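Ribosomal protein S2-related protein (Deinococcus radiodurans, PDB 2JH3) binds a [4Fe-4S] cluster and may act as a sirohydrochlorin ferrochelatase. Local coordinates at residues L3-I9 and Y41-G47; A29-R33 and A254-L258; A20-Q24 and E46-Q51; V58-V62 and L105-V110. All coordinates share one frame; numbering follows the deposited sequence.

Interaction 1. Residues L3-I9 and Y41-G47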
loop_
_atom_site.group_PDB
_atom_site.type_symbol
_atom_site.label_atom_id
_atom_site.label_comp_id
_atom_site.label_asym_id
_atom_site.label_seq_id
_atom_site.Cartn_x
_atom_site.Cartn_y
_atom_site.Cartn_z
ATOM N N LEU A 3 -36.639 -16.222 -16.110
ATOM C CA LEU A 3 -35.674 -15.245 -15.555
ATOM C C LEU A 3 -34.338 -15.357 -16.294
ATOM O O LEU A 3 -33.878 -16.449 -16.573
ATOM C CB LEU A 3 -35.509 -15.460 -14.056
ATOM C CG LEU A 3 -36.715 -15.132 -13.153
ATOM C CD1 LEU A 3 -36.652 -15.933 -11.883
ATOM C CD2 LEU A 3 -36.806 -13.671 -12.809
ATOM N N ARG A 4 -33.762 -14.227 -16.688
ATOM C CA ARG A 4 -32.464 -14.292 -17.338
ATOM C C ARG A 4 -31.485 -13.159 -17.050
ATOM O O ARG A 4 -31.875 -12.034 -16.798
ATOM C CB ARG A 4 -32.599 -14.546 -18.832
ATOM C CG ARG A 4 -33.489 -13.636 -19.636
ATOM C CD ARG A 4 -33.296 -13.916 -21.166
ATOM N NE ARG A 4 -33.954 -15.106 -21.712
ATOM C CZ ARG A 4 -33.491 -15.874 -22.736
ATOM N NH1 ARG A 4 -32.302 -15.642 -23.336
ATOM N NH2 ARG A 4 -34.209 -16.938 -23.149
ATOM N N SER A 5 -30.199 -13.513 -17.082
ATOM C CA SER A 5 -29.113 -12.560 -16.778
ATOM C C SER A 5 -28.311 -12.236 -18.047
ATOM O O SER A 5 -28.021 -13.095 -18.894
ATOM C CB SER A 5 -28.105 -13.134 -15.712
ATOM O OG SER A 5 -28.737 -13.693 -14.550
ATOM N N LEU A 6 -27.888 -10.991 -18.145
ATOM C CA LEU A 6 -27.002 -10.588 -19.259
ATOM C C LEU A 6 -25.685 -10.219 -18.598
ATOM O O LEU A 6 -25.686 -9.528 -17.611
ATOM C CB LEU A 6 -27.611 -9.380 -19.939
ATOM C CG LEU A 6 -26.783 -8.740 -21.054
ATOM C CD1 LEU A 6 -26.495 -9.758 -22.199
ATOM C CD2 LEU A 6 -27.579 -7.587 -21.546
ATOM N N VAL A 7 -24.594 -10.742 -19.113
ATOM C CA VAL A 7 -23.263 -10.417 -18.651
ATOM C C VAL A 7 -22.495 -9.763 -19.780
ATOM O O VAL A 7 -22.367 -10.333 -20.850
ATOM C CB VAL A 7 -22.524 -11.656 -18.260
ATOM C CG1 VAL A 7 -21.059 -11.357 -17.974
ATOM C CG2 VAL A 7 -23.218 -12.320 -17.059
ATOM N N LEU A 8 -22.080 -8.514 -19.562
ATOM C CA LEU A 8 -21.158 -7.801 -20.474
ATOM C C LEU A 8 -19.685 -7.914 -20.055
ATOM O O LEU A 8 -19.323 -7.652 -18.871
ATOM C CB LEU A 8 -21.582 -6.332 -20.562
ATOM C CG LEU A 8 -23.021 -6.040 -20.955
ATOM C CD1 LEU A 8 -23.175 -4.571 -21.171
ATOM C CD2 LEU A 8 -23.464 -6.814 -22.158
ATOM N N ILE A 9 -18.818 -8.272 -21.008
ATOM C CA ILE A 9 -17.381 -8.501 -20.757
ATOM C C ILE A 9 -16.525 -7.469 -21.446
ATOM O O ILE A 9 -16.565 -7.322 -22.689
ATOM C CB ILE A 9 -16.859 -9.849 -21.298
ATOM C CG1 ILE A 9 -17.670 -11.001 -20.748
ATOM C CG2 ILE A 9 -15.382 -10.015 -20.972
ATOM C CD1 ILE A 9 -17.681 -11.018 -19.268
ATOM N N TYR A 41 -34.089 -8.881 -19.986
ATOM C CA TYR A 41 -33.136 -9.468 -19.017
ATOM C C TYR A 41 -33.499 -8.938 -17.677
ATOM O O TYR A 41 -33.897 -7.780 -17.569
ATOM C CB TYR A 41 -31.697 -9.075 -19.405
ATOM C CG TYR A 41 -31.311 -9.759 -20.672
ATOM C CD1 TYR A 41 -31.404 -9.118 -21.915
ATOM C CD2 TYR A 41 -30.947 -11.087 -20.641
ATOM C CE1 TYR A 41 -31.119 -9.821 -23.081
ATOM C CE2 TYR A 41 -30.620 -11.759 -21.779
ATOM C CZ TYR A 41 -30.762 -11.155 -22.978
ATOM O OH TYR A 41 -30.421 -11.945 -24.062
ATOM N N ASP A 42 -33.365 -9.765 -16.651
ATOM C CA ASP A 42 -33.704 -9.342 -15.281
ATOM C C ASP A 42 -32.558 -8.735 -14.461
ATOM O O ASP A 42 -32.811 -8.221 -13.364
ATOM C CB ASP A 42 -34.286 -10.535 -14.531
ATOM C CG ASP A 42 -35.492 -11.093 -15.289
ATOM O OD1 ASP A 42 -36.542 -10.461 -15.129
ATOM O OD2 ASP A 42 -35.302 -12.027 -16.118
ATOM N N GLU A 43 -31.337 -8.793 -15.003
ATOM C CA GLU A 43 -30.171 -8.162 -14.455
ATOM C C GLU A 43 -29.108 -8.018 -15.557
ATOM O O GLU A 43 -29.151 -8.748 -16.574
ATOM C CB GLU A 43 -29.602 -8.962 -13.267
ATOM C CG GLU A 43 -28.770 -10.171 -13.652
ATOM C CD GLU A 43 -28.200 -10.870 -12.473
ATOM O OE1 GLU A 43 -28.119 -10.242 -11.393
ATOM O OE2 GLU A 43 -27.848 -12.047 -12.608
ATOM N N VAL A 44 -28.196 -7.064 -15.342
ATOM C CA VAL A 44 -27.053 -6.806 -16.233
ATOM C C VAL A 44 -25.810 -6.708 -15.356
ATOM O O VAL A 44 -25.738 -5.909 -14.393
ATOM C CB VAL A 44 -27.246 -5.538 -17.081
ATOM C CG1 VAL A 44 -26.116 -5.344 -18.040
ATOM C CG2 VAL A 44 -28.584 -5.579 -17.830
ATOM N N LEU A 45 -24.881 -7.597 -15.617
ATOM C CA LEU A 45 -23.658 -7.674 -14.856
ATOM C C LEU A 45 -22.447 -7.381 -15.759
ATOM O O LEU A 45 -22.553 -7.389 -17.026
ATOM C CB LEU A 45 -23.559 -9.057 -14.209
ATOM C CG LEU A 45 -24.684 -9.360 -13.171
ATOM C CD1 LEU A 45 -24.425 -10.701 -12.550
ATOM C CD2 LEU A 45 -24.853 -8.356 -12.031
ATOM N N GLU A 46 -21.304 -7.163 -15.106
ATOM C CA GLU A 46 -20.052 -6.849 -15.789
ATOM C C GLU A 46 -18.984 -7.840 -15.439
ATOM O O GLU A 46 -18.912 -8.350 -14.306
ATOM C CB GLU A 46 -19.555 -5.481 -15.377
ATOM C CG GLU A 46 -20.480 -4.407 -15.771
ATOM C CD GLU A 46 -20.299 -3.139 -14.919
ATOM O OE1 GLU A 46 -19.142 -2.826 -14.596
ATOM O OE2 GLU A 46 -21.280 -2.437 -14.650
ATOM N N GLY A 47 -18.127 -8.130 -16.401
ATOM C CA GLY A 47 -16.891 -8.817 -16.106
ATOM C C GLY A 47 -15.735 -8.305 -16.961
ATOM O O GLY A 47 -15.948 -7.728 -18.046
#
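Leu3 lays its CD2 methyl against the carboxylate carbon of Asp42, just before the two segments join as parallel strands. At Arg4 the pairing is double: its backbone N gives a hydrogen bond to Asp42 OD2 (2.7 Å), on the lone pair turned away from OD1, while its O accepts from Asp42 N (2.7 Å). The Arg4 side chain passes its CD by the Tyr41 ring, guanidinium and ring planes 71° apart. Ser5 OG donates to Glu43 OE2 at 2.7 Å, a carboxylate brought there by CG lying between backbone N and carbonyl carbon (chi1 79°); OE2 also takes the amide of Ala63, and OE1 forms a salt bridge with Arg365. Leu6 sets CB over one face of the Tyr41 ring, a CH-pi contact 4.1 Å from the centroid. The parallel ladder then runs Leu6 N to Glu43 O, Leu45 N to Leu6 O, Leu8 N to Leu45 O and Gly47 N to Leu8 O. Val7 leans on Leu45, and Ile9 brings CD1 within 3.9 Å of Gly47 CA. These are the two strands of a beta-alpha-beta unit; its connecting helix 18-35 and helix 253-262 cover Leu6 and Leu8, and strand 66-71 pairs along the other edge of strand 5-10.

Interaction 2. Residues A29-R33 and A254-L258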
loop_
_atom_site.group_PDB
_atom_site.type_symbol
_atom_site.label_atom_id
_atom_site.label_comp_id
_atom_site.label_asym_id
_atom_site.label_seq_id
_atom_site.Cartn_x
_atom_site.Cartn_y
_atom_site.Cartn_z
ATOM N N ALA A 29 -26.712 1.848 -19.031
ATOM C CA ALA A 29 -27.814 2.276 -19.895
ATOM C C ALA A 29 -28.940 1.215 -19.981
ATOM O O ALA A 29 -30.127 1.530 -19.978
ATOM C CB ALA A 29 -27.277 2.559 -21.300
ATOM N N LEU A 30 -28.524 -0.041 -20.070
ATOM C CA LEU A 30 -29.386 -1.159 -20.215
ATOM C C LEU A 30 -30.105 -1.473 -18.894
ATOM O O LEU A 30 -31.278 -1.891 -18.905
ATOM C CB LEU A 30 -28.571 -2.361 -20.709
ATOM C CG LEU A 30 -28.099 -2.374 -22.151
ATOM C CD1 LEU A 30 -27.374 -3.673 -22.509
ATOM C CD2 LEU A 30 -29.261 -2.171 -23.048
ATOM N N ARG A 31 -29.461 -1.248 -17.758
ATOM C CA ARG A 31 -30.189 -1.381 -16.473
ATOM C C ARG A 31 -31.284 -0.340 -16.311
ATOM O O ARG A 31 -32.310 -0.631 -15.716
ATOM C CB ARG A 31 -29.274 -1.255 -15.239
ATOM C CG ARG A 31 -28.284 -2.318 -15.088
ATOM C CD ARG A 31 -27.430 -2.067 -13.856
ATOM N NE ARG A 31 -26.277 -2.943 -13.964
ATOM C CZ ARG A 31 -25.006 -2.537 -14.001
ATOM N NH1 ARG A 31 -24.710 -1.232 -13.877
ATOM N NH2 ARG A 31 -24.051 -3.409 -14.202
ATOM N N GLY A 32 -31.016 0.887 -16.752
ATOM C CA GLY A 32 -32.012 1.957 -16.764
ATOM C C GLY A 32 -33.284 1.564 -17.503
ATOM O O GLY A 32 -34.385 1.800 -17.017
ATOM N N ARG A 33 -33.125 0.961 -18.687
ATOM C CA ARG A 33 -34.242 0.453 -19.522
ATOM C C ARG A 33 -35.020 -0.694 -18.852
ATOM O O ARG A 33 -36.248 -0.812 -19.035
ATOM C CB ARG A 33 -33.701 -0.155 -20.817
ATOM C CG ARG A 33 -33.331 0.719 -21.967
ATOM C CD ARG A 33 -32.798 -0.252 -23.014
ATOM N NE ARG A 33 -32.558 0.253 -24.352
ATOM C CZ ARG A 33 -31.630 1.151 -24.651
ATOM N NH1 ARG A 33 -30.871 1.701 -23.695
ATOM N NH2 ARG A 33 -31.461 1.534 -25.912
ATOM N N ALA A 254 -25.599 0.302 -27.291
ATOM C CA ALA A 254 -26.494 -0.504 -26.422
ATOM C C ALA A 254 -27.468 -1.300 -27.241
ATOM O O ALA A 254 -27.749 -2.467 -26.948
ATOM C CB ALA A 254 -27.251 0.347 -25.434
ATOM N N GLU A 255 -27.977 -0.683 -28.308
ATOM C CA GLU A 255 -28.883 -1.395 -29.209
ATOM C C GLU A 255 -28.224 -2.517 -29.951
ATOM O O GLU A 255 -28.876 -3.523 -30.247
ATOM C CB GLU A 255 -29.609 -0.411 -30.165
ATOM C CG GLU A 255 -30.806 0.330 -29.454
ATOM C CD GLU A 255 -31.903 -0.672 -28.930
ATOM O OE1 GLU A 255 -32.409 -1.541 -29.698
ATOM O OE2 GLU A 255 -32.281 -0.581 -27.736
ATOM N N VAL A 256 -26.939 -2.392 -30.263
ATOM C CA VAL A 256 -26.232 -3.494 -30.921
ATOM C C VAL A 256 -26.039 -4.693 -29.977
ATOM O O VAL A 256 -26.205 -5.842 -30.365
ATOM C CB VAL A 256 -24.825 -3.050 -31.484
ATOM C CG1 VAL A 256 -24.206 -4.157 -32.229
ATOM C CG2 VAL A 256 -24.950 -1.773 -32.382
ATOM N N VAL A 257 -25.643 -4.405 -28.753
ATOM C CA VAL A 257 -25.499 -5.430 -27.698
ATOM C C VAL A 257 -26.780 -6.238 -27.521
ATOM O O VAL A 257 -26.742 -7.474 -27.467
ATOM C CB VAL A 257 -25.098 -4.758 -26.369
ATOM C CG1 VAL A 257 -25.332 -5.705 -25.146
ATOM C CG2 VAL A 257 -23.667 -4.304 -26.421
ATOM N N LEU A 258 -27.902 -5.530 -27.452
ATOM C CA LEU A 258 -29.251 -6.156 -27.373
ATOM C C LEU A 258 -29.554 -7.082 -28.550
ATOM O O LEU A 258 -30.029 -8.223 -28.366
ATOM C CB LEU A 258 -30.330 -5.097 -27.223
ATOM C CG LEU A 258 -30.515 -4.404 -25.855
ATOM C CD1 LEU A 258 -31.678 -3.425 -25.886
ATOM C CD2 LEU A 258 -30.755 -5.397 -24.749
#
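Leu30 pushes its two methyl branches between three residues of helix 253-262. CD1 meets Val257 CG1 at 3.9 Å, and CD2 lies 4.0 Å from Ala254 CB and 3.8 Å from Leu258 CG; the two leucine side chains run alongside each other, pointing opposite ways. Beside this apolar patch Arg33 reaches across to Glu255 in a salt bridge, NH2 to OE2 at 2.9 Å. The bond is somewhat bent, 141° at the hydrogen. It uses the OE2 lone pair directed away from OE1, and the oxygen sits 25° out of the guanidinium plane.

The two chains reach the bond differently: Arg33 runs extended from CG to NE, and Glu255 folds at its second torsion (chi2 -60°). Leu258 CD1 and Ala254 CB lie close to the guanidinium, so the apolar and ionic parts of the contact adjoin. The pair stands where Glu255 is exposed, and solvent would be expected to weaken it.

The helix segments 29-33 and 254-258 are steeply inclined, their axes 11.2 Å apart at 73°. Their contact links the two CbiX-like parts of the chain. Beneath them lies strand 5-10, with Leu6 under Leu30 and Leu8 under Val257, while Leu39 touches Leu258 and Leu116 adds to the packing around Val257.

Interaction 3. Residues A20-Q24 and E46-Q51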
loop_
_atom_site.group_PDB
_atom_site.type_symbol
_atom_site.label_atom_id
_atom_site.label_comp_id
_atom_site.label_asym_id
_atom_site.label_seq_id
_atom_site.Cartn_x
_atom_site.Cartn_y
_atom_site.Cartn_z
ATOM N N ALA A 20 -12.648 0.153 -19.189
ATOM C CA ALA A 20 -13.829 -0.361 -18.499
ATOM C C ALA A 20 -15.029 0.563 -18.590
ATOM O O ALA A 20 -16.165 0.111 -18.475
ATOM C CB ALA A 20 -13.526 -0.574 -16.992
ATOM N N ARG A 21 -14.794 1.871 -18.733
ATOM C CA ARG A 21 -15.922 2.838 -18.863
ATOM C C ARG A 21 -16.902 2.550 -20.013
ATOM O O ARG A 21 -18.079 2.735 -19.843
ATOM C CB ARG A 21 -15.453 4.314 -18.891
ATOM C CG ARG A 21 -16.113 5.159 -17.810
ATOM N NE ARG A 21 -15.124 7.513 -19.407
ATOM C CZ ARG A 21 -13.889 7.363 -19.878
ATOM N NH1 ARG A 21 -12.862 7.882 -19.216
ATOM N NH2 ARG A 21 -13.681 6.690 -21.010
ATOM N N ALA A 22 -16.438 2.081 -21.159
ATOM C CA ALA A 22 -17.346 1.660 -22.231
ATOM C C ALA A 22 -18.322 0.551 -21.808
ATOM O O ALA A 22 -19.546 0.580 -22.079
ATOM C CB ALA A 22 -16.534 1.175 -23.455
ATOM N N THR A 23 -17.767 -0.477 -21.206
ATOM C CA THR A 23 -18.583 -1.564 -20.720
ATOM C C THR A 23 -19.554 -1.064 -19.632
ATOM O O THR A 23 -20.732 -1.470 -19.634
ATOM C CB THR A 23 -17.692 -2.670 -20.170
ATOM O OG1 THR A 23 -16.784 -3.092 -21.173
ATOM C CG2 THR A 23 -18.468 -3.878 -19.671
ATOM N N GLN A 24 -19.061 -0.211 -18.722
ATOM C CA GLN A 24 -19.852 0.312 -17.638
ATOM C C GLN A 24 -20.918 1.192 -18.109
ATOM O O GLN A 24 -22.006 1.163 -17.524
ATOM C CB GLN A 24 -19.049 1.095 -16.617
ATOM C CG GLN A 24 -18.053 0.285 -15.866
ATOM C CD GLN A 24 -17.083 1.144 -15.055
ATOM O OE1 GLN A 24 -17.006 2.360 -15.215
ATOM N NE2 GLN A 24 -16.381 0.524 -14.173
ATOM N N GLU A 46 -21.304 -7.163 -15.106
ATOM C CA GLU A 46 -20.052 -6.849 -15.789
ATOM C C GLU A 46 -18.984 -7.840 -15.439
ATOM O O GLU A 46 -18.912 -8.350 -14.306
ATOM C CB GLU A 46 -19.555 -5.481 -15.377
ATOM C CG GLU A 46 -20.480 -4.407 -15.771
ATOM C CD GLU A 46 -20.299 -3.139 -14.919
ATOM O OE1 GLU A 46 -19.142 -2.826 -14.596
ATOM O OE2 GLU A 46 -21.280 -2.437 -14.650
ATOM N N GLY A 47 -18.127 -8.130 -16.401
ATOM C CA GLY A 47 -16.891 -8.817 -16.106
ATOM C C GLY A 47 -15.735 -8.305 -16.961
ATOM O O GLY A 47 -15.948 -7.728 -18.046
ATOM N N TYR A 48 -14.511 -8.517 -16.478
ATOM C CA TYR A 48 -13.336 -7.972 -17.180
ATOM C C TYR A 48 -12.220 -8.983 -17.229
ATOM O O TYR A 48 -12.086 -9.820 -16.359
ATOM C CB TYR A 48 -12.841 -6.661 -16.535
ATOM C CG TYR A 48 -13.859 -5.596 -16.550
ATOM C CD1 TYR A 48 -14.701 -5.448 -15.495
ATOM C CD2 TYR A 48 -14.017 -4.744 -17.660
ATOM C CE1 TYR A 48 -15.727 -4.496 -15.508
ATOM C CE2 TYR A 48 -15.049 -3.818 -17.705
ATOM C CZ TYR A 48 -15.891 -3.683 -16.603
ATOM O OH TYR A 48 -16.893 -2.717 -16.615
ATOM N N TRP A 49 -11.385 -8.873 -18.239
ATOM C CA TRP A 49 -10.214 -9.687 -18.322
ATOM C C TRP A 49 -9.173 -9.241 -17.260
ATOM O O TRP A 49 -8.639 -10.078 -16.545
ATOM C CB TRP A 49 -9.632 -9.604 -19.759
ATOM C CG TRP A 49 -8.456 -10.480 -20.026
ATOM C CD1 TRP A 49 -7.937 -11.447 -19.240
ATOM C CD2 TRP A 49 -7.569 -10.354 -21.135
ATOM N NE1 TRP A 49 -6.788 -11.971 -19.804
ATOM C CE2 TRP A 49 -6.560 -11.320 -20.983
ATOM C CE3 TRP A 49 -7.559 -9.536 -22.247
ATOM C CZ2 TRP A 49 -5.538 -11.495 -21.924
ATOM C CZ3 TRP A 49 -6.560 -9.716 -23.177
ATOM C CH2 TRP A 49 -5.564 -10.679 -23.006
ATOM N N GLN A 50 -8.908 -7.938 -17.170
ATOM C CA GLN A 50 -7.773 -7.406 -16.432
ATOM C C GLN A 50 -8.145 -6.686 -15.123
ATOM O O GLN A 50 -7.294 -5.999 -14.520
ATOM C CB GLN A 50 -6.987 -6.464 -17.343
ATOM C CG GLN A 50 -6.379 -7.187 -18.454
ATOM C CD GLN A 50 -5.335 -8.133 -17.978
ATOM O OE1 GLN A 50 -4.446 -7.741 -17.217
ATOM N NE2 GLN A 50 -5.432 -9.396 -18.375
ATOM N N GLN A 51 -9.391 -6.813 -14.668
ATOM C CA GLN A 51 -9.802 -6.255 -13.380
ATOM C C GLN A 51 -11.021 -6.930 -12.838
ATOM O O GLN A 51 -11.627 -7.746 -13.535
ATOM C CB GLN A 51 -10.023 -4.727 -13.455
ATOM C CG GLN A 51 -11.216 -4.295 -14.328
ATOM C CD GLN A 51 -11.255 -2.804 -14.507
ATOM O OE1 GLN A 51 -10.408 -2.196 -15.130
ATOM N NE2 GLN A 51 -12.273 -2.196 -13.955
#
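The Tyr48 ring reaches helix 18-35 with its outer end, where Ala20 CB comes to 3.7 Å from CE2, with Ala20 CB on one side of the ring plane and Thr23 on the other. At the rim, in the ring plane, sits Glu46 OE1, which accepts a 3.0 Å hydrogen bond from Tyr48 OH. The hydroxyl comes in from above the carboxylate plane, 43° out of it. Across this end of the ring runs Gln24: its CG lies 3.3 Å from Tyr48 OH and 3.5 Å from Glu46 OE1, with the amide plane turned 86° from the ring.

Thr23 sets its CG2 methyl 3.6 Å from Tyr48 OH, a position that follows from CG2 standing opposite the backbone N across the CA-CB bond. On the other flank Gln51 NE2 lies against Ala20 CB at 3.7 Å. The OE1 end of that amide is bound by the backbone N of Ser13 and by Trp342 NE1, which fix its rotation. Gln51 lies about 11 Å from the iron-sulfur cluster, measured from its side chain.

Helix and strand run nearly antiparallel, at 161°, as connecting helix and following strand in a beta-alpha-beta unit. The tyrosine-glutamate bond settles two polar groups inside a buried interface, and Arg31, in a salt bridge to Glu46 OE2, would be expected to favour the carboxylate as an anion in this buried setting.

Interaction 4. Residues V58-V62 and L105-V110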
loop_
_atom_site.group_PDB
_atom_site.type_symbol
_atom_site.label_atom_id
_atom_site.label_comp_id
_atom_site.label_asym_id
_atom_site.label_seq_id
_atom_site.Cartn_x
_atom_site.Cartn_y
_atom_site.Cartn_z
ATOM N N VAL A 58 -17.174 -13.802 -12.532
ATOM C CA VAL A 58 -18.467 -13.251 -12.989
ATOM C C VAL A 58 -19.631 -14.269 -12.987
ATOM O O VAL A 58 -20.721 -13.930 -12.565
ATOM C CB VAL A 58 -18.351 -12.536 -14.362
ATOM C CG1 VAL A 58 -18.149 -13.533 -15.484
ATOM C CG2 VAL A 58 -19.560 -11.638 -14.540
ATOM N N LEU A 59 -19.394 -15.531 -13.316
ATOM C CA LEU A 59 -20.529 -16.458 -13.407
ATOM C C LEU A 59 -21.106 -16.857 -12.039
ATOM O O LEU A 59 -22.296 -17.151 -11.907
ATOM C CB LEU A 59 -20.152 -17.703 -14.219
ATOM C CG LEU A 59 -20.101 -17.457 -15.743
ATOM C CD1 LEU A 59 -19.815 -18.756 -16.497
ATOM C CD2 LEU A 59 -21.396 -16.830 -16.218
ATOM N N ARG A 60 -20.265 -16.782 -11.016
ATOM C CA ARG A 60 -20.687 -17.028 -9.620
ATOM C C ARG A 60 -21.513 -15.852 -9.082
ATOM O O ARG A 60 -22.214 -15.968 -8.105
ATOM C CB ARG A 60 -19.416 -17.284 -8.766
ATOM C CG ARG A 60 -19.000 -16.061 -8.008
ATOM C CD ARG A 60 -17.931 -16.339 -6.954
ATOM N NE ARG A 60 -16.575 -16.156 -7.469
ATOM C CZ ARG A 60 -15.705 -17.138 -7.714
ATOM N NH1 ARG A 60 -16.036 -18.405 -7.474
ATOM N NH2 ARG A 60 -14.479 -16.834 -8.175
ATOM N N THR A 61 -21.444 -14.699 -9.743
ATOM C CA THR A 61 -22.224 -13.587 -9.336
ATOM C C THR A 61 -23.615 -13.528 -9.972
ATOM O O THR A 61 -24.380 -12.640 -9.627
ATOM C CB THR A 61 -21.508 -12.253 -9.569
ATOM O OG1 THR A 61 -21.569 -11.867 -10.932
ATOM C CG2 THR A 61 -20.053 -12.320 -9.108
ATOM N N VAL A 62 -23.925 -14.405 -10.928
ATOM C CA VAL A 62 -25.170 -14.254 -11.691
ATOM C C VAL A 62 -26.312 -14.906 -10.921
ATOM O O VAL A 62 -26.147 -15.963 -10.321
ATOM C CB VAL A 62 -25.075 -14.720 -13.198
ATOM C CG1 VAL A 62 -23.737 -14.359 -13.831
ATOM C CG2 VAL A 62 -25.314 -16.061 -13.322
ATOM N N LEU A 105 -22.696 -24.947 -17.492
ATOM C CA LEU A 105 -21.654 -24.906 -16.506
ATOM C C LEU A 105 -22.135 -24.350 -15.176
ATOM O O LEU A 105 -22.984 -23.478 -15.120
ATOM C CB LEU A 105 -20.371 -24.281 -17.068
ATOM C CG LEU A 105 -19.985 -22.827 -17.149
ATOM C CD1 LEU A 105 -18.469 -22.731 -16.888
ATOM C CD2 LEU A 105 -20.310 -22.289 -18.536
ATOM N N GLY A 106 -21.635 -24.959 -14.095
ATOM C CA GLY A 106 -22.353 -24.953 -12.815
ATOM C C GLY A 106 -23.780 -25.461 -13.042
ATOM O O GLY A 106 -24.012 -26.399 -13.840
ATOM N N GLY A 107 -24.758 -24.840 -12.389
ATOM C CA GLY A 107 -26.160 -25.105 -12.766
ATOM C C GLY A 107 -26.713 -24.346 -13.986
ATOM O O GLY A 107 -27.827 -24.635 -14.487
ATOM N N ARG A 108 -25.923 -23.429 -14.512
ATOM C CA ARG A 108 -26.374 -22.462 -15.495
ATOM C C ARG A 108 -26.208 -22.906 -16.948
ATOM O O ARG A 108 -25.234 -23.593 -17.305
ATOM C CB ARG A 108 -25.613 -21.162 -15.288
ATOM C CG ARG A 108 -25.663 -20.683 -13.849
ATOM C CD ARG A 108 -25.094 -19.316 -13.728
ATOM N NE ARG A 108 -25.212 -18.722 -12.392
ATOM C CZ ARG A 108 -24.422 -19.014 -11.355
ATOM N NH1 ARG A 108 -23.508 -19.963 -11.477
ATOM N NH2 ARG A 108 -24.581 -18.382 -10.180
ATOM N N ARG A 109 -27.193 -22.522 -17.765
ATOM C CA ARG A 109 -27.047 -22.486 -19.198
ATOM C C ARG A 109 -26.475 -21.136 -19.619
ATOM O O ARG A 109 -27.082 -20.103 -19.431
ATOM C CB ARG A 109 -28.381 -22.640 -19.841
ATOM C CG ARG A 109 -28.311 -22.883 -21.306
ATOM C CD ARG A 109 -29.684 -22.650 -21.873
ATOM N NE ARG A 109 -29.765 -22.965 -23.295
ATOM C CZ ARG A 109 -29.691 -22.074 -24.291
ATOM N NH1 ARG A 109 -29.506 -20.772 -24.040
ATOM N NH2 ARG A 109 -29.820 -22.497 -25.555
ATOM N N VAL A 110 -25.301 -21.186 -20.208
ATOM C CA VAL A 110 -24.562 -20.022 -20.637
ATOM C C VAL A 110 -24.476 -20.052 -22.157
ATOM O O VAL A 110 -24.027 -21.051 -22.732
ATOM C CB VAL A 110 -23.103 -20.093 -20.090
ATOM C CG1 VAL A 110 -22.355 -18.811 -20.378
ATOM C CG2 VAL A 110 -23.122 -20.411 -18.595
#
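Arg108 stretches toward the 58-62 loop because its chain is extended from CG to NE, and a turn at the last torsion, chi4 78°, sets the guanidinium against the loop backbone. There NH2 donates to Val62 O at 2.9 Å, with 156° at the hydrogen. The bond lies in the carbonyl plane and near the guanidinium plane as well, so a carbonyl and an arginine edge meet almost flat. The Leu59 peptide appears to lie over one face of the same guanidinium, but the modelled separations from Arg108 to Leu59 O and to Val62 CG2 are too short to be trusted, which leaves the exact seating of the group doubtful.

Beside the arginine, Leu59 makes the apolar half of the contact. Its CD1 touches Leu105 CD2 at 4.1 Å, the two side chains crossing at about a right angle, and also reaches Val110 CG2 at 4.3 Å.

Each segment has its own internal bracing. Val58 O takes two bonds, from Thr61 N and from Thr61 OG1 (2.8 Å), and these hold the loop in a helical curl. Arg60 turns off to a salt bridge with Glu378 on helix 375-383. On the partner side a type II' turn from Leu105 to Arg108 closes a beta hairpin, with Gly106 at positive phi.

The hairpin joins strands 101-105 and 108-112 at one edge of the five-stranded sheet. Val110 leans on strand 66-71, while the loop, lying between strands 43-48 and 66-71 in sequence, places Val62 on strands 5-10 and 43-48.

Interactions 1 and 3 are buried and belong to one beta-alpha-beta unit: interaction 1 pairs its two strands by backbone bonds, and interaction 3 packs the connecting helix on the second strand, sharing Glu46 and Gly47 with interaction 1. Interaction 2 uses the same helix farther along but is partly buried, with an apolar inner side and an ionic outer one; Arg31 ties it to Glu46 of interactions 1 and 3. Interaction 4, also partly buried, lies on the other face of the sheet, where Thr61 and Val62 touch Leu45, and relies on an arginine-to-carbonyl bond. Interactions 2 and 4 do not touch, their nearest atoms being about 9 Å apart.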